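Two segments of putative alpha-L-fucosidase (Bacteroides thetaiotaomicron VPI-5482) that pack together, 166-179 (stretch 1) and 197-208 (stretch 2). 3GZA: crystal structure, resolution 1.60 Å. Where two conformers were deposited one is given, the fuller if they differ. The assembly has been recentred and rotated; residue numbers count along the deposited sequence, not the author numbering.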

ATOM      1  N   VAL A 166       2.251 -12.707  -8.698  1.00 25.44           N
ATOM      2  CA  VAL A 166       2.386 -14.116  -9.082  1.00 24.65           C
ATOM      3  C   VAL A 166       3.699 -14.317  -9.789  1.00 25.40           C
ATOM      4  O   VAL A 166       4.381 -15.297  -9.567  1.00 25.19           O
ATOM      5  CB  VAL A 166       1.176 -14.573  -9.890  1.00 25.18           C
ATOM      6  CG1 VAL A 166       1.346 -15.991 -10.493  1.00 26.22           C
ATOM      7  CG2 VAL A 166      -0.108 -14.545  -9.039  1.00 24.57           C
ATOM      8  N   THR A 167       4.078 -13.379 -10.627  1.00 23.78           N
ATOM      9  CA  THR A 167       5.344 -13.518 -11.368  1.00 24.92           C
ATOM     10  C   THR A 167       6.518 -13.533 -10.383  1.00 25.47           C
ATOM     11  O   THR A 167       7.448 -14.358 -10.523  1.00 24.04           O
ATOM     12  CB  THR A 167       5.512 -12.395 -12.408  1.00 26.31           C
ATOM     13  OG1 THR A 167       4.426 -12.450 -13.339  1.00 24.87           O
ATOM     14  CG2 THR A 167       6.826 -12.561 -13.225  1.00 25.74           C
ATOM     15  N   GLU A 168       6.506 -12.637  -9.414  1.00 25.83           N
ATOM     16  CA  GLU A 168       7.607 -12.622  -8.418  1.00 24.48           C
ATOM     17  C   GLU A 168       7.698 -13.969  -7.734  1.00 24.85           C
ATOM     18  O   GLU A 168       8.801 -14.534  -7.552  1.00 25.43           O
ATOM     19  CB  GLU A 168       7.392 -11.518  -7.368  1.00 24.39           C
ATOM     20  CG  GLU A 168       7.559 -10.121  -7.893  1.00 24.62           C
ATOM     21  CD  GLU A 168       7.365  -9.041  -6.855  1.00 24.91           C
ATOM     22  OE1 GLU A 168       6.666  -9.280  -5.859  1.00 24.92           O
ATOM     23  OE2 GLU A 168       7.904  -7.916  -7.089  1.00 25.74           O
ATOM     24  N   LEU A 169       6.557 -14.445  -7.250  1.00 23.79           N
ATOM     25  CA  LEU A 169       6.505 -15.701  -6.494  1.00 25.27           C
ATOM     26  C   LEU A 169       6.888 -16.913  -7.303  1.00 25.85           C
ATOM     27  O   LEU A 169       7.461 -17.873  -6.760  1.00 24.85           O
ATOM     28  CB  LEU A 169       5.161 -15.837  -5.800  1.00 25.74           C
ATOM     29  CG  LEU A 169       4.901 -14.782  -4.709  1.00 25.32           C
ATOM     30  CD1 LEU A 169       3.405 -14.606  -4.354  1.00 25.81           C
ATOM     31  CD2 LEU A 169       5.777 -14.990  -3.412  1.00 26.05           C
ATOM     32  N   CYS A 170       6.650 -16.848  -8.613  1.00 24.95           N
ATOM     33  CA  CYS A 170       6.979 -17.972  -9.540  1.00 25.01           C
ATOM     34  C   CYS A 170       8.366 -17.905 -10.133  1.00 24.80           C
ATOM     35  O   CYS A 170       8.764 -18.834 -10.838  1.00 25.76           O
ATOM     36  CB  CYS A 170       5.962 -18.055 -10.682  1.00 25.15           C
ATOM     37  SG  CYS A 170       4.308 -18.621 -10.185  1.00 27.85           S
ATOM     38  N   THR A 171       9.093 -16.807  -9.905  1.00 24.70           N
ATOM     39  CA  THR A 171      10.429 -16.656 -10.498  1.00 24.12           C
ATOM     40  C   THR A 171      11.571 -16.524  -9.506  1.00 24.30           C
ATOM     41  O   THR A 171      12.713 -16.752  -9.898  1.00 25.13           O
ATOM     42  CB  THR A 171      10.501 -15.455 -11.471  1.00 24.76           C
ATOM     43  OG1 THR A 171      10.141 -14.243 -10.750  1.00 25.52           O
ATOM     44  CG2 THR A 171       9.517 -15.698 -12.660  1.00 24.27           C
ATOM     45  N   ARG A 172      11.284 -16.185  -8.265  1.00 24.16           N
ATOM     46  CA  ARG A 172      12.379 -15.884  -7.337  1.00 25.22           C
ATOM     47  C   ARG A 172      12.540 -16.882  -6.195  1.00 25.75           C
ATOM     48  O   ARG A 172      13.405 -16.666  -5.352  1.00 26.59           O
ATOM     49  CB  ARG A 172      12.114 -14.509  -6.716  1.00 25.83           C
ATOM     50  CG  ARG A 172      12.032 -13.384  -7.683  1.00 26.04           C
ATOM     51  CD  ARG A 172      11.634 -12.092  -6.982  1.00 27.28           C
ATOM     52  NE  ARG A 172      11.533 -10.980  -7.926  1.00 28.18           N
ATOM     53  CZ  ARG A 172      11.297  -9.730  -7.517  1.00 29.26           C
ATOM     54  NH1 ARG A 172      11.116  -9.468  -6.236  1.00 30.62           N
ATOM     55  NH2 ARG A 172      11.221  -8.773  -8.412  1.00 30.29           N
ATOM     56  N   TYR A 173      11.742 -17.961  -6.188  1.00 26.11           N
ATOM     57  CA  TYR A 173      11.716 -18.889  -5.062  1.00 25.36           C
ATOM     58  C   TYR A 173      11.870 -20.362  -5.440  1.00 25.12           C
ATOM     59  O   TYR A 173      11.503 -21.233  -4.654  1.00 25.94           O
ATOM     60  CB  TYR A 173      10.448 -18.654  -4.233  1.00 26.18           C
ATOM     61  CG  TYR A 173      10.408 -17.246  -3.676  1.00 25.54           C
ATOM     62  CD1 TYR A 173      11.043 -16.887  -2.500  1.00 26.25           C
ATOM     63  CD2 TYR A 173       9.736 -16.235  -4.372  1.00 28.53           C
ATOM     64  CE1 TYR A 173      11.030 -15.568  -2.043  1.00 24.67           C
ATOM     65  CE2 TYR A 173       9.719 -14.939  -3.935  1.00 27.21           C
ATOM     66  CZ  TYR A 173      10.369 -14.595  -2.748  1.00 25.98           C
ATOM     67  OH  TYR A 173      10.432 -13.296  -2.323  1.00 26.11           O
ATOM     68  N   GLY A 174      12.472 -20.608  -6.586  1.00 25.31           N
ATOM     69  CA  GLY A 174      12.689 -21.986  -7.040  1.00 24.79           C
ATOM     70  C   GLY A 174      11.420 -22.652  -7.547  1.00 25.17           C
ATOM     71  O   GLY A 174      10.380 -22.030  -7.692  1.00 25.65           O
ATOM     72  N   ASP A 175      11.533 -23.956  -7.820  1.00 25.80           N
ATOM     73  CA  ASP A 175      10.414 -24.746  -8.362  1.00 26.42           C
ATOM     74  C   ASP A 175       9.422 -25.080  -7.277  1.00 26.41           C
ATOM     75  O   ASP A 175       9.791 -25.488  -6.170  1.00 26.18           O
ATOM     76  CB  ASP A 175      10.926 -25.995  -9.057  1.00 27.46           C
ATOM     77  CG  ASP A 175      11.752 -25.682 -10.308  1.00 31.72           C
ATOM     78  OD1 ASP A 175      11.717 -24.529 -10.806  1.00 34.19           O
ATOM     79  OD2 ASP A 175      12.439 -26.593 -10.831  1.00 38.59           O
ATOM     80  N   LEU A 176       8.142 -24.854  -7.573  1.00 25.33           N
ATOM     81  CA  LEU A 176       7.080 -24.968  -6.596  1.00 26.25           C
ATOM     82  C   LEU A 176       6.160 -26.184  -6.846  1.00 25.27           C
ATOM     83  O   LEU A 176       5.977 -26.647  -7.973  1.00 26.01           O
ATOM     84  CB  LEU A 176       6.201 -23.722  -6.649  1.00 25.38           C
ATOM     85  CG  LEU A 176       6.936 -22.397  -6.412  1.00 27.99           C
ATOM     86  CD1 LEU A 176       6.024 -21.199  -6.656  1.00 28.94           C
ATOM     87  CD2 LEU A 176       7.565 -22.392  -5.030  1.00 26.63           C
ATOM     88  N   TYR A 177       5.609 -26.652  -5.743  1.00 25.15           N
ATOM     89  CA  TYR A 177       4.725 -27.804  -5.740  1.00 24.36           C
ATOM     90  C   TYR A 177       3.362 -27.423  -6.254  1.00 25.56           C
ATOM     91  O   TYR A 177       2.789 -28.146  -7.054  1.00 23.86           O
ATOM     92  CB  TYR A 177       4.648 -28.352  -4.305  1.00 24.99           C
ATOM     93  CG  TYR A 177       3.830 -29.614  -4.190  1.00 25.31           C
ATOM     94  CD1 TYR A 177       4.371 -30.849  -4.485  1.00 25.17           C
ATOM     95  CD2 TYR A 177       2.515 -29.582  -3.688  1.00 25.70           C
ATOM     96  CE1 TYR A 177       3.616 -32.025  -4.363  1.00 25.90           C
ATOM     97  CE2 TYR A 177       1.764 -30.758  -3.611  1.00 23.92           C
ATOM     98  CZ  TYR A 177       2.331 -31.975  -3.894  1.00 24.56           C
ATOM     99  OH  TYR A 177       1.583 -33.131  -3.752  1.00 26.50           O
HETATM  100  N   MSE A 178       2.832 -26.331  -5.715  1.00 25.36           N
HETATM  101  CA  MSE A 178       1.563 -25.811  -6.176  1.00 25.12           C
HETATM  102  C   MSE A 178       1.548 -24.315  -5.951  1.00 26.21           C
HETATM  103  O   MSE A 178       2.357 -23.780  -5.151  1.00 25.83           O
HETATM  104  CB  MSE A 178       0.385 -26.373  -5.341  1.00 25.78           C
HETATM  105  CG  MSE A 178       0.302 -25.947  -3.927  1.00 24.26           C
HETATM  106 SE   MSE A 178      -1.335 -26.370  -3.056  0.75 25.25          SE
HETATM  107  CE  MSE A 178      -1.137 -28.289  -2.916  1.00 26.70           C
ATOM    108  N   ILE A 179       0.632 -23.678  -6.677  1.00 25.17           N
ATOM    109  CA  ILE A 179       0.188 -22.299  -6.439  0.50 24.85           C
ATOM    110  C   ILE A 179      -1.298 -22.491  -6.137  1.00 25.40           C
ATOM    111  O   ILE A 179      -2.019 -23.059  -6.963  1.00 27.04           O
ATOM    112  CB  ILE A 179       0.332 -21.318  -7.600  0.50 24.87           C
ATOM    113  CG1 ILE A 179       1.822 -20.989  -7.855  0.50 23.33           C
ATOM    114  CG2 ILE A 179      -0.504 -20.044  -7.320  0.50 25.29           C
ATOM    115  CD1 ILE A 179       2.570 -20.250  -6.746  0.50 24.47           C
ATOM    116  N   PRO A 197      -1.076 -18.414 -17.696  1.00 24.83           N
ATOM    117  CA  PRO A 197       0.116 -18.385 -18.555  1.00 26.03           C
ATOM    118  C   PRO A 197       1.403 -18.121 -17.821  1.00 25.24           C
ATOM    119  O   PRO A 197       2.467 -18.561 -18.278  1.00 24.86           O
ATOM    120  CB  PRO A 197      -0.161 -17.224 -19.505  1.00 26.16           C
ATOM    121  CG  PRO A 197      -1.626 -17.083 -19.511  1.00 27.43           C
ATOM    122  CD  PRO A 197      -2.065 -17.395 -18.142  1.00 26.51           C
ATOM    123  N   ILE A 198       1.315 -17.374 -16.735  1.00 25.66           N
ATOM    124  CA  ILE A 198       2.505 -17.063 -15.907  1.00 24.77           C
ATOM    125  C   ILE A 198       3.001 -18.342 -15.228  1.00 24.83           C
ATOM    126  O   ILE A 198       4.188 -18.671 -15.283  1.00 25.16           O
ATOM    127  CB  ILE A 198       2.203 -15.988 -14.868  1.00 25.90           C
ATOM    128  CG1 ILE A 198       1.825 -14.681 -15.531  1.00 27.46           C
ATOM    129  CG2 ILE A 198       3.422 -15.738 -13.941  1.00 25.97           C
ATOM    130  CD1 ILE A 198       1.238 -13.707 -14.515  1.00 26.80           C
ATOM    131  N   VAL A 199       2.076 -19.088 -14.648  1.00 25.30           N
ATOM    132  CA  VAL A 199       2.424 -20.340 -13.974  1.00 25.85           C
ATOM    133  C   VAL A 199       2.933 -21.329 -15.035  1.00 26.20           C
ATOM    134  O   VAL A 199       3.963 -22.011 -14.856  1.00 26.38           O
ATOM    135  CB  VAL A 199       1.252 -20.874 -13.143  1.00 25.46           C
ATOM    136  CG1 VAL A 199       1.632 -22.270 -12.544  1.00 26.65           C
ATOM    137  CG2 VAL A 199       0.852 -19.879 -12.071  1.00 27.49           C
ATOM    138  N   ASN A 200       2.325 -21.367 -16.217  1.00 26.22           N
ATOM    139  CA  ASN A 200       2.796 -22.312 -17.222  1.00 26.82           C
ATOM    140  C   ASN A 200       4.199 -22.006 -17.706  1.00 26.48           C
ATOM    141  O   ASN A 200       4.989 -22.898 -17.957  1.00 26.87           O
ATOM    142  CB  ASN A 200       1.863 -22.309 -18.436  1.00 27.31           C
ATOM    143  CG  ASN A 200       0.604 -23.121 -18.211  1.00 32.97           C
ATOM    144  OD1 ASN A 200       0.581 -24.040 -17.358  1.00 37.27           O
ATOM    145  ND2 ASN A 200      -0.439 -22.825 -19.006  1.00 35.47           N
ATOM    146  N   LYS A 201       4.504 -20.727 -17.856  1.00 26.22           N
ATOM    147  CA  LYS A 201       5.811 -20.346 -18.346  1.00 25.45           C
ATOM    148  C   LYS A 201       6.914 -20.583 -17.329  1.00 24.93           C
ATOM    149  O   LYS A 201       7.964 -21.169 -17.658  1.00 25.33           O
ATOM    150  CB  LYS A 201       5.803 -18.877 -18.726  1.00 25.99           C
ATOM    151  CG  LYS A 201       7.131 -18.355 -19.233  1.00 28.13           C
ATOM    152  CD  LYS A 201       7.039 -16.947 -19.719  1.00 31.58           C
ATOM    153  CE  LYS A 201       8.380 -16.470 -20.299  1.00 37.34           C
ATOM    154  NZ  LYS A 201       8.273 -15.064 -20.781  1.00 42.08           N
ATOM    155  N   TYR A 202       6.707 -20.087 -16.128  1.00 25.50           N
ATOM    156  CA  TYR A 202       7.771 -20.115 -15.123  1.00 25.83           C
ATOM    157  C   TYR A 202       7.777 -21.324 -14.223  1.00 26.25           C
ATOM    158  O   TYR A 202       8.795 -21.635 -13.645  1.00 26.93           O
ATOM    159  CB  TYR A 202       7.721 -18.844 -14.299  1.00 25.73           C
ATOM    160  CG  TYR A 202       7.961 -17.625 -15.139  1.00 26.29           C
ATOM    161  CD1 TYR A 202       9.199 -17.403 -15.743  1.00 28.08           C
ATOM    162  CD2 TYR A 202       6.958 -16.701 -15.354  1.00 27.71           C
ATOM    163  CE1 TYR A 202       9.417 -16.268 -16.552  1.00 27.94           C
ATOM    164  CE2 TYR A 202       7.178 -15.587 -16.155  1.00 27.80           C
ATOM    165  CZ  TYR A 202       8.398 -15.386 -16.736  1.00 26.81           C
ATOM    166  OH  TYR A 202       8.579 -14.267 -17.483  1.00 30.71           O
ATOM    167  N   GLN A 203       6.632 -21.999 -14.131  1.00 26.25           N
ATOM    168  CA  GLN A 203       6.445 -23.124 -13.243  1.00 25.75           C
ATOM    169  C   GLN A 203       5.701 -24.260 -13.955  1.00 25.27           C
ATOM    170  O   GLN A 203       4.638 -24.697 -13.469  1.00 25.13           O
ATOM    171  CB  GLN A 203       5.671 -22.649 -12.021  1.00 25.62           C
ATOM    172  CG  GLN A 203       6.421 -21.705 -11.088  1.00 25.06           C
ATOM    173  CD  GLN A 203       7.510 -22.354 -10.306  1.00 26.35           C
ATOM    174  OE1 GLN A 203       7.456 -23.549 -10.008  1.00 26.45           O
ATOM    175  NE2 GLN A 203       8.498 -21.566  -9.919  1.00 24.73           N
ATOM    176  N   PRO A 204       6.255 -24.767 -15.055  1.00 26.74           N
ATOM    177  CA  PRO A 204       5.578 -25.782 -15.844  1.00 27.63           C
ATOM    178  C   PRO A 204       5.223 -27.084 -15.107  1.00 28.49           C
ATOM    179  O   PRO A 204       4.338 -27.792 -15.571  1.00 30.38           O
ATOM    180  CB  PRO A 204       6.543 -26.035 -17.021  1.00 27.44           C
ATOM    181  CG  PRO A 204       7.832 -25.639 -16.478  1.00 28.36           C
ATOM    182  CD  PRO A 204       7.550 -24.439 -15.663  1.00 27.04           C
ATOM    183  N   ASN A 205       5.879 -27.415 -14.006  1.00 27.73           N
ATOM    184  CA  ASN A 205       5.536 -28.643 -13.262  1.00 27.90           C
ATOM    185  C   ASN A 205       4.806 -28.390 -11.970  1.00 27.30           C
ATOM    186  O   ASN A 205       4.596 -29.287 -11.200  1.00 28.29           O
ATOM    187  CB  ASN A 205       6.790 -29.427 -12.974  1.00 29.11           C
ATOM    188  CG  ASN A 205       7.414 -29.933 -14.229  1.00 32.69           C
ATOM    189  OD1 ASN A 205       6.783 -30.672 -14.998  1.00 38.22           O
ATOM    190  ND2 ASN A 205       8.635 -29.519 -14.472  1.00 33.95           N
ATOM    191  N   CYS A 206       4.394 -27.146 -11.766  1.00 26.36           N
ATOM    192  CA  CYS A 206       3.665 -26.732 -10.585  1.00 25.80           C
ATOM    193  C   CYS A 206       2.172 -26.954 -10.716  1.00 26.10           C
ATOM    194  O   CYS A 206       1.587 -26.661 -11.741  1.00 25.89           O
ATOM    195  CB  CYS A 206       3.974 -25.248 -10.295  1.00 26.43           C
ATOM    196  SG  CYS A 206       3.166 -24.508  -8.867  1.00 26.62           S
ATOM    197  N   LEU A 207       1.537 -27.484  -9.676  1.00 25.10           N
ATOM    198  CA  LEU A 207       0.087 -27.672  -9.697  1.00 23.58           C
ATOM    199  C   LEU A 207      -0.562 -26.318  -9.658  1.00 24.36           C
ATOM    200  O   LEU A 207      -0.254 -25.499  -8.793  1.00 26.08           O
ATOM    201  CB  LEU A 207      -0.387 -28.518  -8.519  1.00 24.34           C
ATOM    202  CG  LEU A 207       0.148 -29.955  -8.453  1.00 23.48           C
ATOM    203  CD1 LEU A 207       0.162 -30.519  -6.966  1.00 25.44           C
ATOM    204  CD2 LEU A 207      -0.575 -30.886  -9.461  1.00 24.08           C
ATOM    205  N   PHE A 208      -1.474 -26.098 -10.580  1.00 24.00           N
ATOM    206  CA  PHE A 208      -2.199 -24.820 -10.713  1.00 23.60           C
ATOM    207  C   PHE A 208      -3.587 -25.016 -10.071  1.00 23.94           C
ATOM    208  O   PHE A 208      -4.410 -25.820 -10.560  1.00 24.34           O
ATOM    209  CB  PHE A 208      -2.340 -24.434 -12.172  1.00 23.40           C
ATOM    210  CG  PHE A 208      -3.072 -23.143 -12.388  1.00 24.10           C
ATOM    211  CD1 PHE A 208      -2.410 -21.915 -12.327  1.00 25.91           C
ATOM    212  CD2 PHE A 208      -4.450 -23.146 -12.630  1.00 24.58           C
ATOM    213  CE1 PHE A 208      -3.096 -20.740 -12.510  1.00 26.25           C
ATOM    214  CE2 PHE A 208      -5.127 -21.972 -12.808  1.00 23.36           C
ATOM    215  CZ  PHE A 208      -4.470 -20.774 -12.763  1.00 26.44           C
TER
HETATM  216  O   HOH W   1      11.147 -20.040 -12.749  1.00 36.82           O
HETATM  217  O   HOH W   2       9.994 -23.959 -12.717  1.00 24.23           O

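Two helix-loop-strand segments lie side by side here in parallel, their helices touching largely through apolar side-chain contacts, their strands joined as neighbours in a sheet, and the loops between them tied together by one buried glutamine. The helix axes cross at -19° and approach to 9.7 Å: Val-166 CG1 rests 4.0 Å from Ile-198 CG2, and Cys-170 SG lies 4.1 Å from Val-199 CG2. Nearby, the methyl of Thr-171 sits over one face of the Tyr-202 ring, CG2 being 3.6 Å from its centroid, a CH-pi contact.

Toward the ends of the helices, backbone groups need new partners, and Gln-203 illustrates how an amide side chain can supply them. Its NE2 donates to Cys-170 O (2.9 Å) and Gly-174 O (3.0 Å), while its OE1 accepts from Leu-176 N (2.8 Å), so both ends of the amide serve the backbone of the other stretch. Gln-203 also opens the type I turn to Cys-206 that leads into the strand.

There parallel pairing takes over: Leu-207 N donates to Tyr-177 O (3.0 Å), and Leu-207 O accepts from Ile-179 N (2.9 Å). Leu-207 thus bonds to the residues flanking selenomethionine Met-178, its bridge partner, and its CD1 covers a face of the Tyr-177 ring.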